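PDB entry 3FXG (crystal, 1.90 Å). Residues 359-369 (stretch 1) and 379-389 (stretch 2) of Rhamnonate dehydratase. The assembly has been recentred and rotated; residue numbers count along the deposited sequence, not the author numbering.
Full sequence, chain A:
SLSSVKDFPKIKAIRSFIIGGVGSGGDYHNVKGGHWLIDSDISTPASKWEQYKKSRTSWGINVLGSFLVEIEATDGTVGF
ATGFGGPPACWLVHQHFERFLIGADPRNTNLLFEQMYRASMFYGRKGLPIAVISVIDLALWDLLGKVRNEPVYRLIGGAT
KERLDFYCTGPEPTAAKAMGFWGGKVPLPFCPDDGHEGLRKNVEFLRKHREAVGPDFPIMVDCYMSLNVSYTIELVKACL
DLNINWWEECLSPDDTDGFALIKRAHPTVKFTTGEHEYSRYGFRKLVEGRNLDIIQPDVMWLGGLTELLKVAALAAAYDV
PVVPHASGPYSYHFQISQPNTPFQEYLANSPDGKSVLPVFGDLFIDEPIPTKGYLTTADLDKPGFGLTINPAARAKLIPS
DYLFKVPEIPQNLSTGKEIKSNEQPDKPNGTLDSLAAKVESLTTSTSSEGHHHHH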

# COMPACT_ATOMS: atom_id res chain seq x y z
N VAL A 359 -1.18 -38.08 27.54
CA VAL A 359 -1.43 -36.64 27.61
C VAL A 359 -2.54 -36.33 28.61
O VAL A 359 -2.48 -35.32 29.31
N PHE A 360 -3.54 -37.19 28.67
CA PHE A 360 -4.67 -36.99 29.58
C PHE A 360 -4.55 -37.81 30.86
O PHE A 360 -5.53 -38.01 31.57
N GLY A 361 -3.34 -38.28 31.15
CA GLY A 361 -3.12 -39.05 32.36
C GLY A 361 -3.87 -40.36 32.44
O GLY A 361 -4.00 -41.08 31.45
N ASP A 362 -4.39 -40.67 33.63
CA ASP A 362 -5.12 -41.92 33.84
C ASP A 362 -6.62 -41.85 33.57
O ASP A 362 -7.37 -42.74 33.97
N LEU A 363 -7.06 -40.80 32.89
CA LEU A 363 -8.48 -40.65 32.57
C LEU A 363 -8.91 -41.76 31.61
O LEU A 363 -10.01 -42.30 31.72
N PHE A 364 -8.03 -42.10 30.67
CA PHE A 364 -8.30 -43.14 29.69
C PHE A 364 -7.32 -44.30 29.88
O PHE A 364 -6.26 -44.12 30.48
N ILE A 365 -7.68 -45.47 29.36
CA ILE A 365 -6.81 -46.64 29.51
C ILE A 365 -6.06 -47.04 28.24
O ILE A 365 -5.15 -47.86 28.30
N ASP A 366 -6.44 -46.45 27.11
CA ASP A 366 -5.81 -46.81 25.84
C ASP A 366 -5.38 -45.66 24.94
O ASP A 366 -5.49 -45.75 23.71
N GLU A 367 -4.87 -44.58 25.52
CA GLU A 367 -4.43 -43.46 24.72
C GLU A 367 -3.20 -43.88 23.91
O GLU A 367 -2.24 -44.41 24.47
N PRO A 368 -3.23 -43.69 22.58
CA PRO A 368 -2.07 -44.07 21.77
C PRO A 368 -0.95 -43.06 22.03
O PRO A 368 -1.16 -41.86 21.94
N ILE A 369 0.24 -43.56 22.37
CA ILE A 369 1.36 -42.67 22.67
C ILE A 369 2.56 -42.90 21.76
O ILE A 369 2.94 -44.03 21.48
N ASP A 379 -2.88 -47.31 14.70
CA ASP A 379 -3.01 -46.90 16.10
C ASP A 379 -4.33 -46.16 16.32
O ASP A 379 -4.85 -46.13 17.44
N LEU A 380 -4.85 -45.55 15.26
CA LEU A 380 -6.08 -44.77 15.37
C LEU A 380 -7.34 -45.52 14.95
O LEU A 380 -8.43 -44.96 14.98
N ASP A 381 -7.19 -46.79 14.57
CA ASP A 381 -8.35 -47.56 14.13
C ASP A 381 -9.24 -48.11 15.23
O ASP A 381 -9.25 -49.31 15.51
N LYS A 382 -10.00 -47.21 15.85
CA LYS A 382 -10.95 -47.54 16.90
C LYS A 382 -12.11 -46.57 16.69
O LYS A 382 -11.92 -45.49 16.12
N PRO A 383 -13.32 -46.93 17.13
CA PRO A 383 -14.49 -46.06 16.97
C PRO A 383 -14.30 -44.66 17.56
O PRO A 383 -13.75 -44.50 18.65
N GLY A 384 -14.74 -43.64 16.83
CA GLY A 384 -14.61 -42.27 17.30
C GLY A 384 -13.16 -41.87 17.49
O GLY A 384 -12.33 -42.09 16.61
N PHE A 385 -12.85 -41.27 18.64
CA PHE A 385 -11.48 -40.86 18.93
C PHE A 385 -10.71 -41.98 19.61
O PHE A 385 -9.56 -41.80 20.02
N GLY A 386 -11.35 -43.14 19.72
CA GLY A 386 -10.72 -44.32 20.30
C GLY A 386 -10.26 -44.30 21.74
O GLY A 386 -9.43 -45.12 22.13
N LEU A 387 -10.79 -43.38 22.54
CA LEU A 387 -10.40 -43.30 23.94
C LEU A 387 -11.45 -43.95 24.83
O LEU A 387 -12.64 -43.65 24.73
N THR A 388 -11.01 -44.84 25.71
CA THR A 388 -11.91 -45.54 26.62
C THR A 388 -11.66 -45.07 28.04
O THR A 388 -10.54 -45.17 28.56
N ILE A 389 -12.71 -44.57 28.68
CA ILE A 389 -12.61 -44.08 30.04
C ILE A 389 -12.19 -45.16 31.03
O ILE A 389 -12.71 -46.27 31.03

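Two irregular segments of one chain meet through a single backbone bridge, with Leu 387 packed against two phenylalanines and a proline on one part of the contact and Asp 366 gathering the polar partners on another; together they bury 606 Å². Beside the bridge, which pairs Phe 364 with Ile 389 (CA to CA 4.4 Å), Ile 365 N donates to Thr 388 O at 3.0 Å, and the same carbonyl oxygen lies 3.2 Å from Phe 364 CA in a CA-H...O contact. Leu 387, an m,t rotamer, has the largest area covered by the other stretch. Its CB sits 3.9 Å from the centroid of the Phe 364 ring and only 16° off the ring normal, a CH-pi contact over the face, while its CD1 approaches Phe 364 CE2 at 3.7 Å. The same methyl reaches Phe 360, where CD1 of Leu 387 is 4.2 Å from CE2 of the ring. The other methyl of Leu 387, CD2, lies 4.0 Å from Glu 367 CB and 4.4 Å from Pro 368 CD, so the forked side chain spans from the aromatic rings to the proline. Both phenylalanines have chi1 in the m well; the CA-to-CB bond of Phe 360 points toward stretch 2, that of Phe 364 sideways. Ile 389 (m,t) starts away from stretch 1, yet its CG1 comes within 4.0 Å of Phe 364 CE1. Pro 368 points toward stretch 2 and also meets Leu 380, Pro 368 CG to Leu 380 CD2 at 4.4 Å.

Asp 366, chi1 p, points toward stretch 2 and presents its carboxylate to Thr 388: Thr 388 N donates to Asp 366 OD1 at 2.9 Å, and Thr 388 OG1 donates to Asp 366 OD2 at 2.8 Å, although the position of this hydroxyl is less certain. Lys 382, with chi1 m and the rest of its chain extended in t, also points toward stretch 1; its NZ forms a long salt bridge with Asp 366 OD2 at 3.9 Å. Water 1 ties this corner together, accepting from Lys 382 NZ at 2.8 Å and donating to Asp 366 O and Gly 386 O, each at 2.6 Å. Gly 386 closes the type II' turn that begins at Pro 383; a CB here would be crowded by Lys 382 CB. Glu 367 (t,t) turns its carboxylate back to its own stretch, where OE2 accepts from Val 359 N at 2.6 Å and OE1 from Phe 360 N at 3.0 Å.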

# COMPACT_ATOMS: atom_id res chain seq x y z
CB VAL A 359 -1.84 -36.06 26.23
CG1 VAL A 359 -0.78 -36.39 25.18
CG2 VAL A 359 -3.19 -36.60 25.81
CB PHE A 360 -5.98 -37.31 28.86
CG PHE A 360 -6.20 -36.51 27.60
CD1 PHE A 360 -6.12 -35.12 27.62
CD2 PHE A 360 -6.47 -37.14 26.39
CE1 PHE A 360 -6.32 -34.37 26.46
CE2 PHE A 360 -6.67 -36.41 25.22
CZ PHE A 360 -6.60 -35.02 25.26
CB ASP A 362 -4.88 -42.43 35.27
CG ASP A 362 -5.51 -41.54 36.33
OD1 ASP A 362 -5.85 -40.38 36.02
OD2 ASP A 362 -5.66 -42.01 37.47
CB LEU A 363 -8.76 -39.29 31.94
CG LEU A 363 -10.20 -39.01 31.49
CD1 LEU A 363 -11.14 -39.12 32.68
CD2 LEU A 363 -10.29 -37.63 30.88
CB PHE A 364 -8.16 -42.56 28.27
CG PHE A 364 -9.02 -41.35 28.04
CD1 PHE A 364 -10.40 -41.45 28.07
CD2 PHE A 364 -8.44 -40.11 27.81
CE1 PHE A 364 -11.21 -40.32 27.88
CE2 PHE A 364 -9.23 -38.97 27.62
CZ PHE A 364 -10.62 -39.08 27.66
CB ILE A 365 -7.63 -47.87 29.97
CG1 ILE A 365 -8.64 -48.25 28.90
CG2 ILE A 365 -8.34 -47.57 31.28
CD1 ILE A 365 -9.53 -49.42 29.28
CB ASP A 366 -6.77 -47.72 25.06
CG ASP A 366 -8.16 -47.14 24.97
OD1 ASP A 366 -8.35 -45.96 25.36
OD2 ASP A 366 -9.08 -47.85 24.50
CB GLU A 367 -4.07 -42.27 25.62
CG GLU A 367 -3.80 -40.97 24.89
CD GLU A 367 -3.23 -39.89 25.80
OE1 GLU A 367 -3.84 -39.61 26.86
OE2 GLU A 367 -2.18 -39.32 25.45
CB PRO A 368 -2.61 -43.99 20.34
CG PRO A 368 -3.62 -42.88 20.44
CD PRO A 368 -4.33 -43.19 21.74
CB ILE A 369 1.79 -42.85 24.15
CG1 ILE A 369 0.63 -42.45 25.06
CG2 ILE A 369 3.02 -42.00 24.45
CD1 ILE A 369 0.85 -42.79 26.52
CB ASP A 379 -1.87 -45.97 16.52
CG ASP A 379 -0.51 -46.65 16.48
OD1 ASP A 379 -0.39 -47.81 16.91
OD2 ASP A 379 0.46 -45.99 16.04
CB LEU A 380 -5.95 -43.50 14.52
CG LEU A 380 -4.69 -42.65 14.76
CD1 LEU A 380 -4.73 -41.42 13.87
CD2 LEU A 380 -4.63 -42.24 16.23
CB ASP A 381 -7.92 -48.69 13.19
CG ASP A 381 -7.57 -48.18 11.80
OD1 ASP A 381 -8.19 -47.19 11.36
OD2 ASP A 381 -6.70 -48.78 11.14
CB LYS A 382 -10.33 -47.36 18.28
CG LYS A 382 -9.25 -48.38 18.61
CD LYS A 382 -8.65 -48.15 19.97
CE LYS A 382 -7.52 -49.14 20.25
NZ LYS A 382 -6.77 -48.80 21.48
CB PRO A 383 -15.59 -46.84 17.69
CG PRO A 383 -15.18 -48.27 17.46
CD PRO A 383 -13.71 -48.21 17.74
CB PHE A 385 -11.47 -39.58 19.78
CG PHE A 385 -11.75 -38.32 18.99
CD1 PHE A 385 -10.88 -37.92 17.98
CD2 PHE A 385 -12.89 -37.56 19.23
CE1 PHE A 385 -11.14 -36.78 17.22
CE2 PHE A 385 -13.16 -36.41 18.48
CZ PHE A 385 -12.29 -36.02 17.48
CB LEU A 387 -10.20 -41.84 24.35
CG LEU A 387 -9.04 -41.13 23.66
CD1 LEU A 387 -9.10 -39.64 23.95
CD2 LEU A 387 -7.72 -41.72 24.13
CB THR A 388 -11.71 -47.05 26.53
OG1 THR A 388 -10.37 -47.38 26.92
CG2 THR A 388 -11.92 -47.54 25.11
CB ILE A 389 -13.94 -43.45 30.50
CG1 ILE A 389 -14.25 -42.23 29.63
CG2 ILE A 389 -13.87 -43.05 31.97
CD1 ILE A 389 -15.57 -41.55 29.95
O HOH W 1 -7.05 -46.04 21.65